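Local coordinates for protein lipoteichoic acid primase (Listeria monocytogenes, PDB 4UOP) that is named a lipoteichoic acid primase and belongs, through its extracellular catalytic domain, to the sulfatase-like family of metal-dependent enzymes, here holding a magnesium ion, at residues B[102-113]-B[121-131]; B[305-313]-B[399-407]. All coordinates share one frame; numbering follows the deposited sequence.

Interaction 1 (B[102-113]-B[121-131]); sequences TVSKSNTADAEW and PSGYYTNTQTY. With MG (magnesium ion), chain J.
Ser104 and Ser122 meet through a hydroxyl and a carbonyl: Ser104 OG donates to Ser122 O, modelled at 2.5 Å, so short that its exact length is doubtful. With OG opposite the backbone N (chi1 -178°), the hydroxyl is directed at the 121-131 loop. The acceptor residue is itself braced, because Ser122 OG takes N-H bonds from both Tyr124 and Tyr125, closing an ST turn and an ST motif. Tyr125 O, by contrast, is buried by the contact with no partner in the model. Asp110, in the first turn of the helix, turns its carboxylate back to the loop before it. Its OD2 receives Ser106 N at 3.0 Å from above the carboxylate plane, plus a weak bond from Ser104 N, while the carboxylate rests on Pro121 CB. OD1 accepts from a water at 2.6 Å, and that water takes the N-H of Thr128, whose OG1 bonds to Tyr161 O. Asn127 CB sits over the Trp113 six-membered ring, 3.5 Å from its centroid, a CH-pi contact. Thr108 OG1 binds magnesium at 2.1 Å, with Glu66, Asp284, His285 and a water; Asn107 OD1 accepts from that water and from Thr108 N, a second-shell link to the metal. One carboxylate thus serves N-H groups of the loop before the helix and, through water, that of Thr128: the contact is polar at the helix start and largely apolar at Trp113.

Interaction 2 (B[305-313]-B[399-407]); sequences TQLKAEPAD and AATNYDGTN
Leu307 and Tyr403 run alongside each other in the same direction, the leucine spread across one face of the phenol ring. Leu307 CD1 stands over the ring centre, 3.9 Å from the centroid and 8° off the normal, a CH-pi contact, while CD2 reaches the nearer end of the ring at Tyr403 CD2 (3.7 Å). The leucine achieves this with CG set beside its backbone N and opposite the carbonyl carbon (chi1 -47°), so that both methyls fall on the aromatic face. Ala309 CB comes to the ring edge instead, near its plane, and also meets Thr401 CG2 at 3.9 Å; Ala312 CB approaches Tyr403 CE1 obliquely. The phenol oxygen is bonded to Thr384 O, which fixes the far end of the ring.

Next to this apolar patch the backbones are joined by Lys308 N donating to Tyr403 O at 2.8 Å, nearly straight at 168°. The Lys308 side chain sets out toward the turn, but its extended chain leads away from it, CD lying 3.6 Å from Asp404 O; a water links Lys308 NZ with the same carbonyl. Gly405 CA adds a CA-H...O contact to Lys308 O. The receiving loop is a type I turn from Asn402 to Gly405, with an Asx turn at Asp404, connecting strands 399-402 and 407-408: a beta hairpin at the edge of the five-stranded antiparallel sheet, against which the 305-313 loop is docked.

In the fold
The two contacts follow each other along the chain, interaction 1 closing before interaction 2 opens. Their centres are 26 Å apart and their nearest atoms about 10 Å, so they do not touch. Interaction 1 is buried and built round helix 107-117, which packs on strand 59-65 of the mixed nine-strand sheet beside the magnesium site. Interaction 2 is more peripheral and joins the loop leading into helix 312-315 to the antiparallel sheet. Strand 94-100 gives them common ground: it runs into the 102-113 segment, and its side chains touch Leu307 and Tyr403. Both contacts also meet the smaller sheet, through Thr102 against strand 371-373 in one and through strand 399-402 in the other, so each lies near the junction of the two sheets.

Interaction 1 (B[102-113]-B[121-131])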
# COMPACT_ATOMS: atom_id res chain seq x y z
N THR B 102 13.72 3.67 3.23
CA THR B 102 12.79 4.45 2.45
C THR B 102 12.00 3.46 1.59
O THR B 102 12.32 3.25 0.42
CB THR B 102 13.49 5.51 1.56
OG1 THR B 102 14.44 4.90 0.67
CG2 THR B 102 14.20 6.54 2.42
N VAL B 103 11.00 2.83 2.21
CA VAL B 103 10.24 1.78 1.55
C VAL B 103 8.76 2.06 1.66
O VAL B 103 8.35 2.96 2.38
CB VAL B 103 10.58 0.37 2.10
CG1 VAL B 103 12.06 0.06 1.91
CG2 VAL B 103 10.20 0.21 3.55
N SER B 104 7.97 1.27 0.94
CA SER B 104 6.53 1.47 0.88
C SER B 104 5.81 0.11 0.94
O SER B 104 6.02 -0.64 1.88
CB SER B 104 6.23 2.23 -0.42
OG SER B 104 4.86 2.49 -0.50
N LYS B 105 5.01 -0.20 -0.08
CA LYS B 105 4.13 -1.37 -0.09
C LYS B 105 4.87 -2.70 -0.14
O LYS B 105 4.46 -3.69 0.46
CB LYS B 105 3.23 -1.31 -1.35
CG LYS B 105 1.81 -0.82 -1.11
CD LYS B 105 1.01 -0.63 -2.41
CE LYS B 105 0.10 -1.84 -2.68
NZ LYS B 105 -0.34 -2.03 -4.09
N SER B 106 5.95 -2.73 -0.91
CA SER B 106 6.70 -3.96 -1.14
C SER B 106 8.13 -3.78 -0.64
O SER B 106 9.02 -3.42 -1.39
CB SER B 106 6.67 -4.28 -2.63
OG SER B 106 7.21 -5.57 -2.88
N ASN B 107 8.35 -4.05 0.64
CA ASN B 107 9.51 -3.49 1.32
C ASN B 107 10.89 -3.80 0.69
O ASN B 107 11.64 -2.88 0.37
CB ASN B 107 9.46 -3.75 2.83
CG ASN B 107 9.19 -5.20 3.17
OD1 ASN B 107 9.29 -6.10 2.34
ND2 ASN B 107 8.85 -5.43 4.45
N THR B 108 11.19 -5.08 0.47
CA THR B 108 12.47 -5.46 -0.12
C THR B 108 12.67 -4.83 -1.51
O THR B 108 13.72 -4.27 -1.79
CB THR B 108 12.62 -6.98 -0.23
OG1 THR B 108 12.33 -7.59 1.03
CG2 THR B 108 14.05 -7.33 -0.64
N ALA B 109 11.65 -4.93 -2.36
CA ALA B 109 11.70 -4.37 -3.70
C ALA B 109 11.75 -2.85 -3.69
O ALA B 109 12.39 -2.26 -4.56
CB ALA B 109 10.53 -4.87 -4.53
N ASP B 110 11.06 -2.22 -2.74
CA ASP B 110 11.12 -0.77 -2.59
C ASP B 110 12.52 -0.31 -2.16
O ASP B 110 12.97 0.76 -2.57
CB ASP B 110 10.07 -0.27 -1.59
CG ASP B 110 8.65 -0.40 -2.12
OD1 ASP B 110 8.46 -0.54 -3.35
OD2 ASP B 110 7.72 -0.33 -1.30
N ALA B 111 13.22 -1.12 -1.37
CA ALA B 111 14.59 -0.82 -1.02
C ALA B 111 15.46 -0.83 -2.27
O ALA B 111 16.22 0.11 -2.50
CB ALA B 111 15.11 -1.81 0.00
N GLU B 112 15.35 -1.89 -3.07
CA GLU B 112 16.09 -1.98 -4.31
C GLU B 112 15.76 -0.80 -5.21
O GLU B 112 16.66 -0.20 -5.79
CB GLU B 112 15.77 -3.28 -5.02
CG GLU B 112 16.30 -4.54 -4.32
CD GLU B 112 16.13 -5.76 -5.20
OE1 GLU B 112 16.90 -5.90 -6.17
OE2 GLU B 112 15.21 -6.57 -4.93
N TRP B 113 14.46 -0.50 -5.34
CA TRP B 113 14.02 0.64 -6.16
C TRP B 113 14.73 1.93 -5.76
O TRP B 113 15.24 2.68 -6.62
CB TRP B 113 12.49 0.82 -6.05
CG TRP B 113 12.03 2.02 -6.82
CD1 TRP B 113 11.94 3.30 -6.37
CD2 TRP B 113 11.66 2.06 -8.20
NE1 TRP B 113 11.52 4.13 -7.38
CE2 TRP B 113 11.34 3.40 -8.52
CE3 TRP B 113 11.55 1.09 -9.20
CZ2 TRP B 113 10.93 3.79 -9.79
CZ3 TRP B 113 11.15 1.48 -10.47
CH2 TRP B 113 10.83 2.81 -10.74
N PRO B 121 9.90 5.24 -3.63
CA PRO B 121 8.89 4.24 -3.94
C PRO B 121 7.52 4.89 -3.89
O PRO B 121 7.37 5.95 -3.28
CB PRO B 121 9.06 3.20 -2.83
CG PRO B 121 9.71 3.93 -1.72
CD PRO B 121 10.53 5.03 -2.32
N SER B 122 6.56 4.30 -4.58
CA SER B 122 5.24 4.89 -4.66
C SER B 122 4.47 4.77 -3.35
O SER B 122 4.75 3.88 -2.54
CB SER B 122 4.46 4.24 -5.80
OG SER B 122 3.12 4.67 -5.83
N GLY B 123 3.53 5.69 -3.14
CA GLY B 123 2.57 5.58 -2.03
C GLY B 123 1.46 4.58 -2.34
O GLY B 123 0.73 4.16 -1.44
N TYR B 124 1.34 4.20 -3.61
CA TYR B 124 0.18 3.47 -4.14
C TYR B 124 0.61 2.16 -4.83
O TYR B 124 0.07 1.10 -4.52
CB TYR B 124 -0.55 4.40 -5.12
CG TYR B 124 -1.76 3.86 -5.86
CD1 TYR B 124 -1.61 2.99 -6.95
CD2 TYR B 124 -3.06 4.27 -5.53
CE1 TYR B 124 -2.71 2.51 -7.65
CE2 TYR B 124 -4.17 3.79 -6.23
CZ TYR B 124 -3.99 2.92 -7.28
OH TYR B 124 -5.07 2.44 -7.98
N TYR B 125 1.55 2.25 -5.77
CA TYR B 125 2.06 1.08 -6.53
C TYR B 125 3.25 0.36 -5.88
O TYR B 125 3.89 0.88 -4.97
CB TYR B 125 2.54 1.53 -7.92
CG TYR B 125 1.54 2.27 -8.77
CD1 TYR B 125 0.43 1.62 -9.31
CD2 TYR B 125 1.72 3.62 -9.07
CE1 TYR B 125 -0.47 2.31 -10.11
CE2 TYR B 125 0.82 4.31 -9.86
CZ TYR B 125 -0.27 3.65 -10.38
OH TYR B 125 -1.16 4.33 -11.17
N THR B 126 3.53 -0.85 -6.38
CA THR B 126 4.86 -1.45 -6.28
C THR B 126 5.59 -1.06 -7.56
O THR B 126 5.25 -1.53 -8.65
CB THR B 126 4.80 -2.98 -6.12
OG1 THR B 126 4.22 -3.29 -4.85
CG2 THR B 126 6.17 -3.60 -6.17
N ASN B 127 6.57 -0.17 -7.44
CA ASN B 127 7.19 0.43 -8.62
C ASN B 127 7.90 -0.59 -9.50
O ASN B 127 7.93 -0.43 -10.72
CB ASN B 127 8.14 1.58 -8.23
CG ASN B 127 7.39 2.87 -7.95
OD1 ASN B 127 6.18 2.96 -8.16
ND2 ASN B 127 8.09 3.86 -7.46
N THR B 128 8.46 -1.63 -8.90
CA THR B 128 9.16 -2.63 -9.69
C THR B 128 8.17 -3.37 -10.60
O THR B 128 8.56 -3.85 -11.66
CB THR B 128 9.97 -3.64 -8.84
OG1 THR B 128 9.10 -4.35 -7.96
CG2 THR B 128 11.04 -2.91 -8.03
N GLN B 129 6.91 -3.46 -10.18
CA GLN B 129 5.84 -4.05 -11.00
C GLN B 129 5.36 -3.06 -12.03
O GLN B 129 5.43 -3.31 -13.23
CB GLN B 129 4.65 -4.45 -10.12
CG GLN B 129 4.93 -5.62 -9.19
CD GLN B 129 4.64 -6.97 -9.82
OE1 GLN B 129 4.36 -7.08 -11.02
NE2 GLN B 129 4.71 -8.01 -9.00
N THR B 130 4.88 -1.92 -11.57
CA THR B 130 4.23 -0.93 -12.43
C THR B 130 5.16 -0.32 -13.48
O THR B 130 4.70 0.02 -14.58
CB THR B 130 3.61 0.18 -11.57
OG1 THR B 130 2.73 -0.42 -10.62
CG2 THR B 130 2.82 1.19 -12.43
N TYR B 131 6.44 -0.16 -13.16
CA TYR B 131 7.36 0.53 -14.07
C TYR B 131 8.47 -0.35 -14.64
O TYR B 131 9.44 0.14 -15.21
CB TYR B 131 7.92 1.77 -13.38
CG TYR B 131 6.84 2.74 -12.99
CD1 TYR B 131 6.16 3.48 -13.95
CD2 TYR B 131 6.45 2.89 -11.65
CE1 TYR B 131 5.16 4.36 -13.61
CE2 TYR B 131 5.44 3.78 -11.30
CZ TYR B 131 4.81 4.52 -12.28
OH TYR B 131 3.81 5.40 -11.94
MG MG J . 13.09 -7.43 2.98
O HOH W 1 11.13 -8.44 3.23
O HOH W 2 9.03 -1.47 -5.75

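Interaction 2 (B[305-313]-B[399-407])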
# COMPACT_ATOMS: atom_id res chain seq x y z
N THR B 305 22.38 4.22 20.65
CA THR B 305 22.13 5.38 19.77
C THR B 305 20.64 5.55 19.52
O THR B 305 20.22 6.02 18.46
CB THR B 305 22.92 5.26 18.45
OG1 THR B 305 22.64 4.01 17.79
CG2 THR B 305 24.42 5.37 18.72
N GLN B 306 19.85 5.22 20.54
CA GLN B 306 18.41 5.27 20.48
C GLN B 306 17.91 6.64 20.08
O GLN B 306 18.39 7.67 20.57
CB GLN B 306 17.82 4.91 21.85
CG GLN B 306 16.32 5.01 21.98
CD GLN B 306 15.81 4.62 23.37
OE1 GLN B 306 16.57 4.59 24.33
NE2 GLN B 306 14.53 4.33 23.47
N LEU B 307 16.92 6.64 19.20
CA LEU B 307 16.11 7.82 18.95
C LEU B 307 14.81 7.64 19.74
O LEU B 307 14.08 6.65 19.57
CB LEU B 307 15.82 7.97 17.46
CG LEU B 307 17.00 7.83 16.50
CD1 LEU B 307 16.54 8.08 15.08
CD2 LEU B 307 18.18 8.72 16.86
N LYS B 308 14.51 8.59 20.62
CA LYS B 308 13.32 8.50 21.44
C LYS B 308 12.15 9.10 20.69
O LYS B 308 11.49 10.03 21.17
CB LYS B 308 13.54 9.17 22.80
CG LYS B 308 14.55 8.44 23.66
CD LYS B 308 14.65 9.05 25.05
CE LYS B 308 15.94 8.64 25.76
NZ LYS B 308 16.05 9.27 27.11
N ALA B 309 11.89 8.55 19.50
CA ALA B 309 10.77 8.93 18.69
C ALA B 309 10.45 7.71 17.85
O ALA B 309 11.37 7.03 17.39
CB ALA B 309 11.12 10.11 17.80
N GLU B 310 9.18 7.40 17.67
CA GLU B 310 8.80 6.29 16.80
C GLU B 310 7.93 6.81 15.66
O GLU B 310 7.15 7.75 15.83
CB GLU B 310 8.12 5.14 17.58
CG GLU B 310 9.05 4.39 18.55
CD GLU B 310 9.97 3.30 17.93
OE1 GLU B 310 10.32 3.30 16.70
OE2 GLU B 310 10.39 2.41 18.74
N PRO B 311 8.08 6.22 14.46
CA PRO B 311 8.87 5.01 14.20
C PRO B 311 10.34 5.23 13.86
O PRO B 311 10.99 4.31 13.35
CB PRO B 311 8.14 4.40 13.01
CG PRO B 311 7.71 5.59 12.24
CD PRO B 311 7.33 6.63 13.27
N ALA B 312 10.87 6.42 14.16
CA ALA B 312 12.23 6.77 13.82
C ALA B 312 13.22 5.74 14.29
O ALA B 312 14.09 5.33 13.52
CB ALA B 312 12.60 8.15 14.38
N ASP B 313 13.12 5.30 15.54
CA ASP B 313 14.14 4.41 16.06
C ASP B 313 14.21 3.10 15.27
O ASP B 313 15.29 2.68 14.92
CB ASP B 313 13.96 4.06 17.53
CG ASP B 313 15.23 3.49 18.13
OD1 ASP B 313 16.33 4.07 17.92
OD2 ASP B 313 15.16 2.43 18.80
N ALA B 399 3.27 16.99 14.70
CA ALA B 399 4.19 17.02 15.82
C ALA B 399 5.62 16.76 15.38
O ALA B 399 5.86 15.84 14.60
CB ALA B 399 3.77 15.99 16.87
N ALA B 400 6.53 17.60 15.84
CA ALA B 400 7.96 17.39 15.68
C ALA B 400 8.49 16.91 17.02
O ALA B 400 8.19 17.49 18.07
CB ALA B 400 8.65 18.66 15.27
N THR B 401 9.24 15.81 16.97
CA THR B 401 9.78 15.20 18.16
C THR B 401 11.28 15.09 18.01
O THR B 401 11.76 14.45 17.08
CB THR B 401 9.17 13.81 18.38
OG1 THR B 401 7.74 13.91 18.43
CG2 THR B 401 9.65 13.18 19.67
N ASN B 402 12.00 15.76 18.90
CA ASN B 402 13.44 15.63 18.98
C ASN B 402 13.82 14.21 19.35
O ASN B 402 13.08 13.52 20.02
CB ASN B 402 14.02 16.57 20.03
CG ASN B 402 13.87 18.03 19.67
OD1 ASN B 402 14.16 18.43 18.55
ND2 ASN B 402 13.40 18.84 20.61
N TYR B 403 15.02 13.80 18.94
CA TYR B 403 15.46 12.44 19.22
C TYR B 403 15.79 12.15 20.68
O TYR B 403 15.93 10.99 21.05
CB TYR B 403 16.63 12.07 18.31
CG TYR B 403 16.27 11.99 16.85
CD1 TYR B 403 14.97 11.68 16.42
CD2 TYR B 403 17.23 12.18 15.88
CE1 TYR B 403 14.66 11.60 15.07
CE2 TYR B 403 16.93 12.09 14.54
CZ TYR B 403 15.65 11.81 14.13
OH TYR B 403 15.39 11.73 12.78
N ASP B 404 15.91 13.19 21.51
CA ASP B 404 15.94 12.99 22.96
C ASP B 404 14.55 12.82 23.58
O ASP B 404 14.43 12.66 24.81
CB ASP B 404 16.71 14.13 23.67
CG ASP B 404 16.04 15.51 23.54
OD1 ASP B 404 14.93 15.62 22.99
OD2 ASP B 404 16.64 16.50 24.03
N GLY B 405 13.49 12.85 22.76
CA GLY B 405 12.13 12.63 23.23
C GLY B 405 11.31 13.89 23.48
O GLY B 405 10.08 13.82 23.64
N THR B 406 11.97 15.05 23.50
CA THR B 406 11.27 16.30 23.78
C THR B 406 10.55 16.81 22.54
O THR B 406 10.92 16.50 21.40
CB THR B 406 12.23 17.39 24.28
OG1 THR B 406 13.21 17.69 23.28
CG2 THR B 406 12.93 16.93 25.55
N ASN B 407 9.50 17.59 22.78
CA ASN B 407 8.75 18.19 21.71
C ASN B 407 9.57 19.29 21.06
O ASN B 407 10.37 19.95 21.73
CB ASN B 407 7.42 18.76 22.23
CG ASN B 407 6.54 19.27 21.12
OD1 ASN B 407 6.27 20.47 21.03
ND2 ASN B 407 6.08 18.37 20.24
O HOH W 3 16.71 11.61 26.45